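Local structure of enoyl-CoA hydratase/isomerase (Shewanella pealeana, 4KPK) at residues L102-M105 and R106-K110; R192-R195 and R196-T200. The protein probably acts as a crotonase-like isomerase on acyl-CoA thioesters. All blocks are in the same frame, centred on the assembly; numbering follows the deposited sequence.

Contact 1: L102-M105 and R106-K110; sequences LNWM and RKQAK
The amide of Gln-108 stacks on one face of the indole of Trp-104, which lies one turn earlier on the short surface helix 102-109. In this crotonase-like fold the helix directly follows the loop holding Ala-100 and Asp-101, a region that in relatives contributes to the oxyanion hole. The amide and indole planes lie 18° apart, and Gln-108 NE2 stands 3.5 Å from Trp-104 CZ2, displaced toward the rim of the ring system. Closer to the backbone, Gln-108 CG makes a CH-pi contact 4.2 Å from the centroid of the five-membered ring of Trp-104. Trp-104 has CG anti to its own nitrogen (chi1 -180°), which carries the indole along the helix toward the next turn and against the amide. With an alanine here, the Gln-108 amide would probably lose the flat surface it rests on and be freer to turn, and Asp-119 would lose its weak indole N-H bond. The OE1 end of the amide also lies against the indole, 4.0 Å from Trp-104 CD2, while touching Met-105, a selenomethionine, at CA (3.4 Å from Gln-108 OE1) and at CG. In the backbone, Gln-108 N donates to Trp-104 O at 3.0 Å. On another side of the helix Arg-106 runs across Leu-102 with its chain extended from CG to NE; its guanidinium meets the leucine branch obliquely. Phe-285 of the second subunit packs on both Leu-102 and Arg-106, while Phe-284 of that subunit touches Met-105. Arg-106 N is hydrogen-bonded to Leu-102 O, and at the side-chain ends Arg-106 NH2 lies 3.8 Å from Leu-102 CD2.

Contact 2: R192-R195 and R196-T200; sequences RAAR and RYMLT
Ala-193 O receives Tyr-197 N at 3.0 Å, and Ala-194 O takes Met-198 N at 2.9 Å, while Arg-196 N adds a weak second bond to Ala-193 O. The same carbonyl oxygen of Ala-193 sits at the edge of the tyrosine ring, near its plane, 3.2 Å from Tyr-197 CD1. With CG anti to its carbonyl carbon (chi1 -73°), Tyr-197 turns this edge back along the helix, and its CD1 also meets the methyl of Ala-193. Met-198, a selenomethionine, runs back beside the next alanine, its SE 4.4 Å from Ala-194 CB. This is helix 191-200 of the crotonase-like fold, largely buried between its own chain and the second subunit of the three-chain assembly. Across that interface Arg-195 forms two salt bridges, through NE with Asp-157 and through NH1 with Asp-131, both of the second subunit. Arg-196 instead stays with its own chain: its CD lies 3.7 Å above one face of the Tyr-197 ring, toward the rim, Tyr-197 OH stands over a face of its guanidinium, again toward the rim, and NH2 is salt-bridged to Glu-202. One turn after Arg-195, Leu-199 lays its branch along the backbone, with CD1 3.2 Å from Arg-195 O.

In the fold
Neither contact closes a loop of the chain, since each joins consecutive turns of one helix; they follow in series and neither nest nor cross. From the N terminus the chain builds three strands of the mixed sheet, ending with 86-91, before contact 1 lies within helix 102-109 and packs on helix 113-132. After strands 137-141 and 158-161, contact 2 occupies helix 191-200 and packs on helix 206-212 of the same chain. Their centres are 26 Å apart and their nearest atoms about 16 Å. Both meet the second subunit: contact 1 at helices 258-273 and 275-285 of that subunit, contact 2 at Asp-131 and Asp-157 of it.

Contact 1: L102-M105 and R106-K110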
loop_
_atom_site.group_PDB
_atom_site.type_symbol
_atom_site.label_atom_id
_atom_site.label_comp_id
_atom_site.label_asym_id
_atom_site.label_seq_id
_atom_site.Cartn_x
_atom_site.Cartn_y
_atom_site.Cartn_z
ATOM N N LEU A 102 9.668 30.237 -11.981
ATOM C CA LEU A 102 8.610 31.276 -12.115
ATOM C C LEU A 102 8.412 31.790 -13.552
ATOM O O LEU A 102 7.273 32.060 -13.969
ATOM C CB LEU A 102 8.884 32.492 -11.214
ATOM C CG LEU A 102 7.879 33.670 -11.155
ATOM C CD1 LEU A 102 6.507 33.189 -10.740
ATOM C CD2 LEU A 102 8.303 34.789 -10.174
ATOM N N ASN A 103 9.520 31.952 -14.281
ATOM C CA ASN A 103 9.455 32.430 -15.650
ATOM C C ASN A 103 8.775 31.420 -16.504
ATOM O O ASN A 103 8.018 31.782 -17.387
ATOM C CB ASN A 103 10.839 32.728 -16.204
ATOM C CG ASN A 103 11.227 34.151 -15.969
ATOM O OD1 ASN A 103 10.446 35.051 -16.269
ATOM N ND2 ASN A 103 12.409 34.379 -15.394
ATOM N N TRP A 104 9.022 30.143 -16.211
ATOM C CA TRP A 104 8.393 29.037 -16.939
ATOM C C TRP A 104 6.918 29.046 -16.592
ATOM O O TRP A 104 6.076 28.907 -17.458
ATOM C CB TRP A 104 9.049 27.694 -16.594
ATOM C CG TRP A 104 8.500 26.500 -17.273
ATOM C CD1 TRP A 104 8.210 26.367 -18.610
ATOM C CD2 TRP A 104 8.239 25.231 -16.676
ATOM N NE1 TRP A 104 7.764 25.108 -18.869
ATOM C CE2 TRP A 104 7.758 24.377 -17.708
ATOM C CE3 TRP A 104 8.349 24.725 -15.363
ATOM C CZ2 TRP A 104 7.389 23.023 -17.476
ATOM C CZ3 TRP A 104 7.959 23.362 -15.102
ATOM C CH2 TRP A 104 7.478 22.532 -16.176
HETATM N N MSE A 105 6.594 29.258 -15.328
HETATM C CA MSE A 105 5.192 29.277 -14.955
HETATM C C MSE A 105 4.425 30.380 -15.666
HETATM O O MSE A 105 3.263 30.168 -16.030
HETATM C CB MSE A 105 5.027 29.394 -13.452
HETATM C CG MSE A 105 5.612 28.201 -12.690
HETATM SE SE MSE A 105 5.303 28.442 -10.741
HETATM C CE MSE A 105 6.837 29.367 -9.935
ATOM N N ARG A 106 5.005 31.571 -15.794
ATOM C CA ARG A 106 4.340 32.661 -16.548
ATOM C C ARG A 106 4.037 32.263 -17.980
ATOM O O ARG A 106 3.009 32.635 -18.523
ATOM C CB ARG A 106 5.206 33.905 -16.632
ATOM C CG ARG A 106 5.298 34.687 -15.321
ATOM C CD ARG A 106 6.270 35.836 -15.449
ATOM N NE ARG A 106 6.681 36.295 -14.132
ATOM C CZ ARG A 106 5.959 37.088 -13.327
ATOM N NH1 ARG A 106 4.748 37.527 -13.666
ATOM N NH2 ARG A 106 6.462 37.456 -12.155
ATOM N N LYS A 107 4.968 31.557 -18.596
ATOM C CA LYS A 107 4.772 31.078 -19.966
ATOM C C LYS A 107 3.610 30.080 -20.034
ATOM O O LYS A 107 2.758 30.198 -20.918
ATOM C CB LYS A 107 6.044 30.442 -20.529
ATOM C CG LYS A 107 7.261 31.362 -20.457
ATOM C CD LYS A 107 8.340 30.806 -21.366
ATOM C CE LYS A 107 9.655 31.559 -21.305
ATOM N NZ LYS A 107 10.567 30.754 -22.155
ATOM N N GLN A 108 3.569 29.124 -19.098
ATOM C CA GLN A 108 2.481 28.113 -19.086
ATOM C C GLN A 108 1.097 28.750 -18.956
ATOM O O GLN A 108 0.104 28.341 -19.588
ATOM C CB GLN A 108 2.676 27.123 -17.920
ATOM C CG GLN A 108 3.932 26.246 -18.024
ATOM C CD GLN A 108 4.206 25.485 -16.720
ATOM O OE1 GLN A 108 4.428 26.076 -15.634
ATOM N NE2 GLN A 108 4.200 24.175 -16.814
ATOM N N ALA A 109 1.039 29.741 -18.079
ATOM C CA ALA A 109 -0.194 30.499 -17.865
ATOM C C ALA A 109 -0.771 31.063 -19.172
ATOM O O ALA A 109 -1.968 31.110 -19.317
ATOM C CB ALA A 109 0.047 31.636 -16.889
ATOM N N LYS A 110 0.081 31.456 -20.115
ATOM C CA LYS A 110 -0.366 32.110 -21.355
ATOM C C LYS A 110 -0.651 31.055 -22.401
ATOM O O LYS A 110 -1.126 31.383 -23.464
ATOM C CB LYS A 110 0.712 33.033 -21.933
ATOM C CG LYS A 110 0.979 34.350 -21.255
ATOM C CD LYS A 110 2.220 34.936 -21.950
ATOM C CE LYS A 110 2.588 36.353 -21.503
ATOM N NZ LYS A 110 3.492 36.396 -20.301
#

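Contact 2: R192-R195 and R196-T200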
loop_
_atom_site.group_PDB
_atom_site.type_symbol
_atom_site.label_atom_id
_atom_site.label_comp_id
_atom_site.label_asym_id
_atom_site.label_seq_id
_atom_site.Cartn_x
_atom_site.Cartn_y
_atom_site.Cartn_z
ATOM N N ARG A 192 -3.963 6.785 1.230
ATOM C CA ARG A 192 -4.257 7.410 2.522
ATOM C C ARG A 192 -3.431 8.722 2.764
ATOM O O ARG A 192 -3.981 9.769 3.069
ATOM C CB ARG A 192 -4.118 6.383 3.678
ATOM C CG ARG A 192 -4.791 6.795 4.990
ATOM C CD ARG A 192 -6.304 6.747 4.916
ATOM N NE ARG A 192 -7.089 7.674 5.797
ATOM C CZ ARG A 192 -7.848 7.308 6.821
ATOM N NH1 ARG A 192 -7.913 6.049 7.206
ATOM N NH2 ARG A 192 -8.544 8.165 7.496
ATOM N N ALA A 193 -2.141 8.683 2.531
ATOM C CA ALA A 193 -1.309 9.872 2.709
ATOM C C ALA A 193 -1.415 10.861 1.539
ATOM O O ALA A 193 -1.336 12.064 1.742
ATOM C CB ALA A 193 0.151 9.461 2.922
ATOM N N ALA A 194 -1.630 10.384 0.315
ATOM C CA ALA A 194 -1.781 11.309 -0.828
ATOM C C ALA A 194 -2.991 12.175 -0.707
ATOM O O ALA A 194 -2.983 13.352 -1.057
ATOM C CB ALA A 194 -1.790 10.535 -2.154
ATOM N N ARG A 195 -4.072 11.589 -0.263
ATOM C CA ARG A 195 -5.292 12.320 -0.118
ATOM C C ARG A 195 -5.146 13.398 0.953
ATOM O O ARG A 195 -5.823 14.400 0.892
ATOM C CB ARG A 195 -6.436 11.375 0.205
ATOM C CG ARG A 195 -7.128 10.900 -1.085
ATOM C CD ARG A 195 -8.165 9.842 -0.917
ATOM N NE ARG A 195 -9.395 10.390 -0.390
ATOM C CZ ARG A 195 -10.572 9.786 -0.496
ATOM N NH1 ARG A 195 -10.698 8.651 -1.181
ATOM N NH2 ARG A 195 -11.636 10.328 0.047
ATOM N N ARG A 196 -4.272 13.197 1.946
ATOM C CA ARG A 196 -4.023 14.297 2.899
ATOM C C ARG A 196 -3.142 15.357 2.236
ATOM O O ARG A 196 -3.564 16.504 1.972
ATOM C CB ARG A 196 -3.398 13.762 4.141
ATOM C CG ARG A 196 -2.888 14.863 5.067
ATOM C CD ARG A 196 -1.968 14.310 6.154
ATOM N NE ARG A 196 -1.382 15.433 6.921
ATOM C CZ ARG A 196 -0.685 15.280 8.047
ATOM N NH1 ARG A 196 -0.508 14.084 8.557
ATOM N NH2 ARG A 196 -0.203 16.336 8.687
ATOM N N TYR A 197 -1.933 14.969 1.899
ATOM C CA TYR A 197 -0.929 15.931 1.497
ATOM C C TYR A 197 -1.216 16.661 0.205
ATOM O O TYR A 197 -0.879 17.845 0.096
ATOM C CB TYR A 197 0.431 15.256 1.463
ATOM C CG TYR A 197 0.959 14.998 2.842
ATOM C CD1 TYR A 197 0.880 13.749 3.391
ATOM C CD2 TYR A 197 1.509 16.039 3.625
ATOM C CE1 TYR A 197 1.357 13.488 4.680
ATOM C CE2 TYR A 197 1.983 15.784 4.948
ATOM C CZ TYR A 197 1.885 14.498 5.443
ATOM O OH TYR A 197 2.290 14.146 6.686
HETATM N N MSE A 198 -1.828 15.982 -0.772
HETATM C CA MSE A 198 -2.276 16.674 -2.003
HETATM C C MSE A 198 -3.399 17.635 -1.806
HETATM O O MSE A 198 -3.494 18.585 -2.571
HETATM C CB MSE A 198 -2.616 15.731 -3.143
HETATM C CG MSE A 198 -1.366 15.037 -3.632
HETATM SE SE MSE A 198 -1.804 13.755 -5.100
HETATM C CE MSE A 198 -2.815 14.844 -6.364
ATOM N N LEU A 199 -4.250 17.424 -0.798
ATOM C CA LEU A 199 -5.288 18.363 -0.489
ATOM C C LEU A 199 -4.867 19.492 0.429
ATOM O O LEU A 199 -5.349 20.634 0.256
ATOM C CB LEU A 199 -6.480 17.657 0.110
ATOM C CG LEU A 199 -7.315 16.774 -0.849
ATOM C CD1 LEU A 199 -8.408 16.093 -0.030
ATOM C CD2 LEU A 199 -7.869 17.582 -2.019
ATOM N N THR A 200 -3.980 19.223 1.416
ATOM C CA THR A 200 -3.549 20.313 2.341
ATOM C C THR A 200 -2.510 21.212 1.751
ATOM O O THR A 200 -2.439 22.403 2.095
ATOM C CB THR A 200 -2.988 19.759 3.677
ATOM O OG1 THR A 200 -1.890 18.855 3.430
ATOM C CG2 THR A 200 -4.094 19.020 4.363
#